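Local coordinates for prolyl oligopeptidase (Novosphingobium capsulatum, PDB 1YR2), which probably hydrolyses oligopeptides on the carboxyl side of proline, and also of alanine, as a serine peptidase of the S9A family, at residues Gly337-Arg345 with Asp356-Leu366; Gly370-Ala378 with Leu389-Ala398. All coordinates share one frame; numbering follows the deposited sequence.

Overall arrangement
Following the chain from its N terminus, strand 342-347 is reached first; the chain then reverses and returns along 354-357, so contact 1 closes a hairpin and, through residues 358-366, the crossing into the next four-stranded sheet. Contact 2 opens only after contact 1 has closed. It pairs strands 375-382 and 385-392, the middle strands of that next sheet. The two contacts therefore run in series, neither nested nor crossed, with centres about 14 Å apart, and both use strand 365-372. Leu366 packs on Ala378 inside the second blade of the beta-propeller domain, whereas Val359 on Phe391, and Arg345 and Val358 on Asp394, tie it to the blade before.

Contact 1: residues Gly337-Arg345 with Asp356-Leu366; sequences GAPLKKIVR and DTVVPESKDNL
Ile343 to Arg345 pair antiparallel with Asp356 to Val359 through a classic beta bulge: Ile343 O takes Val358 N at 2.9 Å and, in a weak bond, Val359 N, while Ile343 N gives a straight bond to Val359 O. Ile343 lies side by side with Val359, its CD1 3.8 Å from Val359 CG2, while its CG2 meets Val358 CG2 and its CG1 meets Leu366 CD2. Toward the hairpin loop, Arg345 bends at chi3 (66°), bringing NH2 3.3 Å from Asp356 OD2 in a weak salt bridge at the guanidinium edge. Val358 CG1 lies over the centre of one guanidinium face, and a water joins Arg345 NE to Asp356 OD2. Glu361 reaches the turn 338-341 with CG anti to its backbone N (chi1 -168°) and the chain extended. Its OE2, met on the anti side but 23° out of the carboxylate plane, accepts a nearly straight bond from Leu340 N (3.0 Å), and a water links OE1 to Gly337 O. Leu340 O in turn accepts from Leu366 N. Lys341 NZ, bonded to Gln319, shares a water with Asn365 OD1 and Leu366 O. From the corner at Val358 the chain leaves the outermost strand of one sheet and, by way of 360-364, enters strand 365-372 as the first of the next, the blade-to-blade connection of a beta-propeller.

Contact 2: residues Gly370-Ala378 with Leu389-Ala398; sequences GIAGNRLFA and LAFDLDGKPA
Leu376 N donates to Phe391 O at 2.7 Å, the shortest of four backbone bonds that make Leu376-Phe391 and Ala378-Leu389 hydrogen-bonded pairs of an antiparallel ladder. Phe391 N answers to Leu376 O, which also receives a CA-H...O contact from Ala390 CA. The strand segments 375-378 and 389-392 run at 154° to each other. On one face, Leu376 and Phe391 meet through their CB atoms, and Ala378 CB sits at the edge of the Phe391 ring, 4.0 Å from CE1. Leu393 closes the end of this face: its CD2 lies 4.2 Å from Leu376 CG, and its side chain crosses that of Ile371 at about a right angle, while its carbonyl is bonded by Trp331 of the preceding sheet. Here the two central strands of one beta-propeller blade lie together, with Phe391 and Leu393 turned to the blade before. On the opposite face Phe377 CE1 rests 3.7 Å from Ala390 CB, and the ring also packs on Val401 and Pro439. Arg375, its chain extended from CG to NE, crosses strand 389-392 to strand 397-400, where Ala398 CB lies over one guanidinium face, offset toward the rim and 3.5 Å from NH2. NE stays 4.2 Å from Asp392 OD1, too far for a salt bridge, and NH1 makes a weak bond to Pro439 O. A serine in place of Arg375 would probably uncover the Ala398 methyl and deprive Asp392 of its neighbouring positive charge. Between the turns that end this ladder, a water donates to Asn374 O at 2.6 Å and accepts from Leu393 N.

Contact 1: residues Gly337-Arg345 with Asp356-Leu366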
loop_
_atom_site.group_PDB
_atom_site.type_symbol
_atom_site.label_atom_id
_atom_site.label_comp_id
_atom_site.label_asym_id
_atom_site.label_seq_id
_atom_site.Cartn_x
_atom_site.Cartn_y
_atom_site.Cartn_z
ATOM N N GLY A 337 -21.658 2.152 -15.434
ATOM C CA GLY A 337 -21.211 2.363 -16.810
ATOM C C GLY A 337 -19.808 2.959 -16.897
ATOM O O GLY A 337 -19.422 3.491 -17.934
ATOM N N ALA A 338 -19.035 2.854 -15.826
ATOM C CA ALA A 338 -17.747 3.571 -15.694
ATOM C C ALA A 338 -16.769 2.767 -14.875
ATOM O O ALA A 338 -16.629 2.967 -13.667
ATOM C CB ALA A 338 -17.932 4.932 -15.061
ATOM N N PRO A 339 -16.044 1.868 -15.513
ATOM C CA PRO A 339 -15.049 1.093 -14.765
ATOM C C PRO A 339 -14.016 1.929 -13.990
ATOM O O PRO A 339 -13.572 1.490 -12.923
ATOM C CB PRO A 339 -14.371 0.253 -15.860
ATOM C CG PRO A 339 -15.415 0.157 -16.955
ATOM C CD PRO A 339 -16.141 1.468 -16.929
ATOM N N LEU A 340 -13.636 3.088 -14.518
ATOM C CA LEU A 340 -12.672 3.997 -13.864
ATOM C C LEU A 340 -13.328 5.073 -12.988
ATOM O O LEU A 340 -12.644 5.948 -12.445
ATOM C CB LEU A 340 -11.787 4.654 -14.912
ATOM C CG LEU A 340 -10.881 3.679 -15.673
ATOM C CD1 LEU A 340 -9.878 4.458 -16.502
ATOM C CD2 LEU A 340 -10.142 2.807 -14.724
ATOM N N LYS A 341 -14.648 5.013 -12.915
ATOM C CA LYS A 341 -15.525 5.781 -12.007
ATOM C C LYS A 341 -15.734 7.216 -12.483
ATOM O O LYS A 341 -14.988 7.705 -13.313
ATOM C CB LYS A 341 -15.100 5.770 -10.532
ATOM C CG LYS A 341 -14.620 4.444 -9.881
ATOM C CD LYS A 341 -15.563 3.268 -9.926
ATOM C CE LYS A 341 -14.764 1.923 -9.756
ATOM N NZ LYS A 341 -13.926 1.828 -8.507
ATOM N N LYS A 342 -16.794 7.822 -11.963
ATOM C CA LYS A 342 -17.243 9.163 -12.295
ATOM C C LYS A 342 -17.918 9.783 -11.061
ATOM O O LYS A 342 -18.184 9.124 -10.073
ATOM C CB LYS A 342 -18.207 9.100 -13.501
ATOM C CG LYS A 342 -19.491 8.400 -13.235
ATOM C CD LYS A 342 -20.306 8.126 -14.506
ATOM C CE LYS A 342 -21.661 7.509 -14.164
ATOM N NZ LYS A 342 -22.412 7.109 -15.358
ATOM N N ILE A 343 -18.136 11.073 -11.086
ATOM C CA ILE A 343 -18.824 11.766 -10.010
ATOM C C ILE A 343 -20.228 12.170 -10.441
ATOM O O ILE A 343 -20.395 12.899 -11.411
ATOM C CB ILE A 343 -18.021 13.001 -9.608
ATOM C CG1 ILE A 343 -16.608 12.552 -9.164
ATOM C CG2 ILE A 343 -18.708 13.685 -8.409
ATOM C CD1 ILE A 343 -15.708 13.673 -8.845
ATOM N N VAL A 344 -21.198 11.706 -9.681
ATOM C CA VAL A 344 -22.613 11.961 -9.916
ATOM C C VAL A 344 -23.210 12.803 -8.779
ATOM O O VAL A 344 -23.055 12.499 -7.586
ATOM C CB VAL A 344 -23.405 10.651 -10.075
ATOM C CG1 VAL A 344 -24.878 10.923 -10.281
ATOM C CG2 VAL A 344 -22.904 9.866 -11.260
ATOM N N ARG A 345 -23.911 13.841 -9.188
ATOM C CA ARG A 345 -24.690 14.691 -8.272
ATOM C C ARG A 345 -26.134 14.301 -8.327
ATOM O O ARG A 345 -26.721 14.250 -9.397
ATOM C CB ARG A 345 -24.542 16.125 -8.643
ATOM C CG ARG A 345 -25.214 17.097 -7.671
ATOM C CD ARG A 345 -25.113 18.550 -8.066
ATOM N NE ARG A 345 -25.875 18.752 -9.299
ATOM C CZ ARG A 345 -25.748 19.741 -10.148
ATOM N NH1 ARG A 345 -24.933 20.764 -9.945
ATOM N NH2 ARG A 345 -26.503 19.710 -11.222
ATOM N N ASP A 356 -27.109 13.828 -12.254
ATOM C CA ASP A 356 -26.280 14.580 -13.208
ATOM C C ASP A 356 -24.828 14.115 -13.021
ATOM O O ASP A 356 -24.318 14.171 -11.927
ATOM C CB ASP A 356 -26.365 16.104 -12.983
ATOM C CG ASP A 356 -27.731 16.692 -13.320
ATOM O OD1 ASP A 356 -28.173 16.577 -14.482
ATOM O OD2 ASP A 356 -28.432 17.320 -12.485
ATOM N N THR A 357 -24.174 13.663 -14.087
ATOM C CA THR A 357 -22.766 13.321 -14.004
ATOM C C THR A 357 -21.998 14.616 -14.089
ATOM O O THR A 357 -22.019 15.233 -15.086
ATOM C CB THR A 357 -22.404 12.400 -15.150
ATOM O OG1 THR A 357 -23.099 11.163 -14.946
ATOM C CG2 THR A 357 -20.910 12.069 -15.155
ATOM N N VAL A 358 -21.409 15.083 -12.994
ATOM C CA VAL A 358 -20.765 16.394 -13.016
ATOM C C VAL A 358 -19.291 16.306 -13.389
ATOM O O VAL A 358 -18.694 17.272 -13.891
ATOM C CB VAL A 358 -20.965 17.158 -11.687
ATOM C CG1 VAL A 358 -22.426 17.645 -11.548
ATOM C CG2 VAL A 358 -20.561 16.301 -10.464
ATOM N N VAL A 359 -18.701 15.142 -13.161
ATOM C CA VAL A 359 -17.336 14.859 -13.629
ATOM C C VAL A 359 -17.399 13.492 -14.275
ATOM O O VAL A 359 -17.573 12.484 -13.562
ATOM C CB VAL A 359 -16.287 14.831 -12.489
ATOM C CG1 VAL A 359 -14.873 14.632 -13.059
ATOM C CG2 VAL A 359 -16.312 16.121 -11.696
ATOM N N PRO A 360 -17.251 13.441 -15.596
ATOM C CA PRO A 360 -17.395 12.187 -16.307
ATOM C C PRO A 360 -16.170 11.324 -16.106
ATOM O O PRO A 360 -15.139 11.818 -15.634
ATOM C CB PRO A 360 -17.540 12.619 -17.758
ATOM C CG PRO A 360 -16.792 13.932 -17.843
ATOM C CD PRO A 360 -16.903 14.554 -16.506
ATOM N N GLU A 361 -16.334 10.047 -16.423
ATOM C CA GLU A 361 -15.244 9.106 -16.407
ATOM C C GLU A 361 -14.085 9.668 -17.195
ATOM O O GLU A 361 -14.256 10.183 -18.296
ATOM C CB GLU A 361 -15.699 7.737 -16.967
ATOM C CG GLU A 361 -14.717 6.619 -16.736
ATOM C CD GLU A 361 -15.138 5.338 -17.438
ATOM O OE1 GLU A 361 -15.997 5.387 -18.351
ATOM O OE2 GLU A 361 -14.605 4.287 -17.065
ATOM N N SER A 362 -12.886 9.621 -16.620
ATOM C CA SER A 362 -11.695 9.992 -17.401
ATOM C C SER A 362 -10.863 8.771 -17.839
ATOM O O SER A 362 -11.279 7.630 -17.648
ATOM C CB SER A 362 -10.878 11.056 -16.685
ATOM O OG SER A 362 -9.833 10.545 -15.923
ATOM N N LYS A 363 -9.702 9.043 -18.399
ATOM C CA LYS A 363 -8.713 8.024 -18.731
ATOM C C LYS A 363 -8.015 7.446 -17.509
ATOM O O LYS A 363 -7.391 6.381 -17.592
ATOM C CB LYS A 363 -7.648 8.638 -19.622
ATOM C CG LYS A 363 -8.216 9.130 -20.970
ATOM C CD LYS A 363 -8.342 7.962 -21.939
ATOM C CE LYS A 363 -9.296 8.264 -23.125
ATOM N NZ LYS A 363 -8.740 7.725 -24.384
ATOM N N ASP A 364 -8.108 8.153 -16.391
ATOM C CA ASP A 364 -7.414 7.771 -15.139
ATOM C C ASP A 364 -8.396 7.200 -14.143
ATOM O O ASP A 364 -9.561 7.656 -14.066
ATOM C CB ASP A 364 -6.770 8.986 -14.486
ATOM C CG ASP A 364 -5.688 9.620 -15.354
ATOM O OD1 ASP A 364 -5.017 8.906 -16.141
ATOM O OD2 ASP A 364 -5.454 10.836 -15.293
ATOM N N ASN A 365 -7.927 6.226 -13.352
ATOM C CA ASN A 365 -8.715 5.631 -12.316
ATOM C C ASN A 365 -8.985 6.633 -11.197
ATOM O O ASN A 365 -8.047 7.227 -10.629
ATOM C CB ASN A 365 -8.025 4.375 -11.788
ATOM C CG ASN A 365 -8.921 3.545 -10.895
ATOM O OD1 ASN A 365 -10.155 3.579 -11.012
ATOM N ND2 ASN A 365 -8.299 2.745 -10.024
ATOM N N LEU A 366 -10.262 6.814 -10.875
ATOM C CA LEU A 366 -10.654 7.673 -9.747
ATOM C C LEU A 366 -10.747 6.846 -8.470
ATOM O O LEU A 366 -11.655 6.029 -8.303
ATOM C CB LEU A 366 -11.998 8.333 -9.988
ATOM C CG LEU A 366 -12.603 9.250 -8.948
ATOM C CD1 LEU A 366 -11.679 10.395 -8.700
ATOM C CD2 LEU A 366 -13.883 9.805 -9.450
HETATM O O HOH W 1 -18.567 6.297 -18.447
HETATM O O HOH W 2 -12.376 8.362 -13.943
HETATM O O HOH W 3 -13.755 10.965 -13.244
HETATM O O HOH W 4 -11.744 3.294 -8.671
HETATM O O HOH W 5 -22.993 9.293 -16.721
HETATM O O HOH W 6 -28.047 16.727 -9.827
#

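Contact 2: residues Gly370-Ala378 with Leu389-Ala398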
loop_
_atom_site.group_PDB
_atom_site.type_symbol
_atom_site.label_atom_id
_atom_site.label_comp_id
_atom_site.label_asym_id
_atom_site.label_seq_id
_atom_site.Cartn_x
_atom_site.Cartn_y
_atom_site.Cartn_z
ATOM N N GLY A 370 -13.503 13.832 -2.039
ATOM C CA GLY A 370 -14.028 14.475 -0.859
ATOM C C GLY A 370 -14.493 15.866 -1.198
ATOM O O GLY A 370 -14.090 16.450 -2.211
ATOM N N ILE A 371 -15.331 16.440 -0.341
ATOM C CA ILE A 371 -15.775 17.786 -0.519
ATOM C C ILE A 371 -15.229 18.667 0.614
ATOM O O ILE A 371 -15.281 18.277 1.785
ATOM C CB ILE A 371 -17.301 17.856 -0.601
ATOM C CG1 ILE A 371 -17.768 17.297 -1.951
ATOM C CG2 ILE A 371 -17.759 19.299 -0.541
ATOM C CD1 ILE A 371 -19.326 17.149 -2.135
ATOM N N ALA A 372 -14.687 19.824 0.241
ATOM C CA ALA A 372 -14.207 20.805 1.225
ATOM C C ALA A 372 -14.309 22.204 0.666
ATOM O O ALA A 372 -14.072 22.432 -0.514
ATOM C CB ALA A 372 -12.750 20.483 1.643
ATOM N N GLY A 373 -14.676 23.162 1.523
ATOM C CA GLY A 373 -14.809 24.533 1.084
ATOM C C GLY A 373 -16.024 24.519 0.162
ATOM O O GLY A 373 -17.093 24.047 0.572
ATOM N N ASN A 374 -15.859 24.919 -1.087
ATOM C CA ASN A 374 -16.984 24.865 -2.041
ATOM C C ASN A 374 -16.655 23.985 -3.224
ATOM O O ASN A 374 -17.216 24.176 -4.275
ATOM C CB ASN A 374 -17.370 26.255 -2.567
ATOM C CG ASN A 374 -17.900 27.151 -1.475
ATOM O OD1 ASN A 374 -18.628 26.685 -0.559
ATOM N ND2 ASN A 374 -17.498 28.417 -1.505
ATOM N N ARG A 375 -15.809 22.975 -3.005
ATOM C CA ARG A 375 -15.218 22.216 -4.088
ATOM C C ARG A 375 -15.162 20.720 -3.864
ATOM O O ARG A 375 -15.126 20.194 -2.713
ATOM C CB ARG A 375 -13.814 22.736 -4.332
ATOM C CG ARG A 375 -13.758 24.044 -5.043
ATOM C CD ARG A 375 -12.364 24.587 -5.140
ATOM N NE ARG A 375 -12.259 25.687 -6.096
ATOM C CZ ARG A 375 -11.096 26.257 -6.434
ATOM N NH1 ARG A 375 -9.938 25.869 -5.878
ATOM N NH2 ARG A 375 -11.068 27.182 -7.356
ATOM N N LEU A 376 -15.135 20.012 -4.985
ATOM C CA LEU A 376 -14.818 18.596 -5.024
ATOM C C LEU A 376 -13.333 18.427 -5.232
ATOM O O LEU A 376 -12.750 19.117 -6.048
ATOM C CB LEU A 376 -15.512 17.907 -6.202
ATOM C CG LEU A 376 -17.019 17.765 -6.168
ATOM C CD1 LEU A 376 -17.567 17.627 -7.577
ATOM C CD2 LEU A 376 -17.365 16.510 -5.314
ATOM N N PHE A 377 -12.740 17.517 -4.492
ATOM C CA PHE A 377 -11.328 17.126 -4.678
ATOM C C PHE A 377 -11.276 15.643 -5.032
ATOM O O PHE A 377 -11.609 14.762 -4.205
ATOM C CB PHE A 377 -10.508 17.471 -3.429
ATOM C CG PHE A 377 -10.416 18.936 -3.198
ATOM C CD1 PHE A 377 -9.478 19.706 -3.900
ATOM C CD2 PHE A 377 -11.380 19.567 -2.441
ATOM C CE1 PHE A 377 -9.428 21.081 -3.747
ATOM C CE2 PHE A 377 -11.371 20.920 -2.282
ATOM C CZ PHE A 377 -10.395 21.708 -2.942
ATOM N N ALA A 378 -10.777 15.352 -6.221
ATOM C CA ALA A 378 -10.860 14.007 -6.828
ATOM C C ALA A 378 -9.445 13.463 -6.976
ATOM O O ALA A 378 -8.640 14.074 -7.662
ATOM C CB ALA A 378 -11.526 14.088 -8.183
ATOM N N LEU A 389 -7.442 16.503 -8.580
ATOM C CA LEU A 389 -8.089 17.560 -9.311
ATOM C C LEU A 389 -9.211 18.203 -8.514
ATOM O O LEU A 389 -9.963 17.532 -7.799
ATOM C CB LEU A 389 -8.599 17.034 -10.671
ATOM C CG LEU A 389 -7.550 16.479 -11.633
ATOM C CD1 LEU A 389 -8.174 15.887 -12.945
ATOM C CD2 LEU A 389 -6.571 17.550 -11.957
ATOM N N ALA A 390 -9.347 19.516 -8.680
ATOM C CA ALA A 390 -10.389 20.289 -8.013
ATOM C C ALA A 390 -11.476 20.646 -8.975
ATOM O O ALA A 390 -11.230 20.921 -10.167
ATOM C CB ALA A 390 -9.813 21.575 -7.410
ATOM N N PHE A 391 -12.706 20.642 -8.480
ATOM C CA PHE A 391 -13.875 21.030 -9.304
ATOM C C PHE A 391 -14.844 21.818 -8.434
ATOM O O PHE A 391 -14.937 21.564 -7.230
ATOM C CB PHE A 391 -14.629 19.808 -9.826
ATOM C CG PHE A 391 -13.815 18.886 -10.653
ATOM C CD1 PHE A 391 -13.070 17.866 -10.034
ATOM C CD2 PHE A 391 -13.722 19.033 -12.037
ATOM C CE1 PHE A 391 -12.315 16.995 -10.756
ATOM C CE2 PHE A 391 -12.908 18.139 -12.782
ATOM C CZ PHE A 391 -12.210 17.097 -12.084
ATOM N N ASP A 392 -15.575 22.773 -9.014
ATOM C CA ASP A 392 -16.782 23.292 -8.378
ATOM C C ASP A 392 -17.770 22.140 -8.184
ATOM O O ASP A 392 -17.708 21.149 -8.859
ATOM C CB ASP A 392 -17.449 24.397 -9.252
ATOM C CG ASP A 392 -16.579 25.643 -9.411
ATOM O OD1 ASP A 392 -15.694 25.922 -8.564
ATOM O OD2 ASP A 392 -16.698 26.408 -10.369
ATOM N N LEU A 393 -18.738 22.327 -7.308
ATOM C CA LEU A 393 -19.714 21.308 -7.004
ATOM C C LEU A 393 -20.540 20.911 -8.210
ATOM O O LEU A 393 -21.023 19.777 -8.281
ATOM C CB LEU A 393 -20.621 21.768 -5.840
ATOM C CG LEU A 393 -19.936 21.945 -4.453
ATOM C CD1 LEU A 393 -20.906 22.369 -3.331
ATOM C CD2 LEU A 393 -19.213 20.731 -4.076
ATOM N N ASP A 394 -20.636 21.783 -9.192
ATOM C CA ASP A 394 -21.393 21.482 -10.416
ATOM C C ASP A 394 -20.513 20.839 -11.503
ATOM O O ASP A 394 -20.975 20.564 -12.624
ATOM C CB ASP A 394 -22.096 22.751 -10.902
ATOM C CG ASP A 394 -21.150 23.751 -11.558
ATOM O OD1 ASP A 394 -19.908 23.669 -11.365
ATOM O OD2 ASP A 394 -21.566 24.675 -12.286
ATOM N N GLY A 395 -19.236 20.617 -11.199
ATOM C CA GLY A 395 -18.325 19.948 -12.111
ATOM C C GLY A 395 -17.331 20.845 -12.827
ATOM O O GLY A 395 -16.480 20.364 -13.578
ATOM N N LYS A 396 -17.453 22.154 -12.676
ATOM C CA LYS A 396 -16.571 23.024 -13.437
ATOM C C LYS A 396 -15.104 22.841 -12.943
ATOM O O LYS A 396 -14.836 22.988 -11.764
ATOM C CB LYS A 396 -16.975 24.457 -13.243
ATOM C CG LYS A 396 -16.159 25.447 -14.082
ATOM C CD LYS A 396 -16.611 26.921 -13.784
ATOM C CE LYS A 396 -15.928 27.947 -14.745
ATOM N NZ LYS A 396 -14.741 28.583 -14.040
ATOM N N PRO A 397 -14.180 22.502 -13.842
ATOM C CA PRO A 397 -12.776 22.337 -13.468
ATOM C C PRO A 397 -12.220 23.546 -12.741
ATOM O O PRO A 397 -12.538 24.677 -13.075
ATOM C CB PRO A 397 -12.073 22.127 -14.807
ATOM C CG PRO A 397 -13.120 21.564 -15.726
ATOM C CD PRO A 397 -14.426 22.095 -15.232
ATOM N N ALA A 398 -11.408 23.285 -11.731
ATOM C CA ALA A 398 -10.740 24.333 -11.009
ATOM C C ALA A 398 -9.275 23.977 -10.834
ATOM O O ALA A 398 -8.705 24.400 -9.880
ATOM C CB ALA A 398 -11.411 24.537 -9.680
HETATM O O HOH W 7 -18.902 25.091 -6.065
#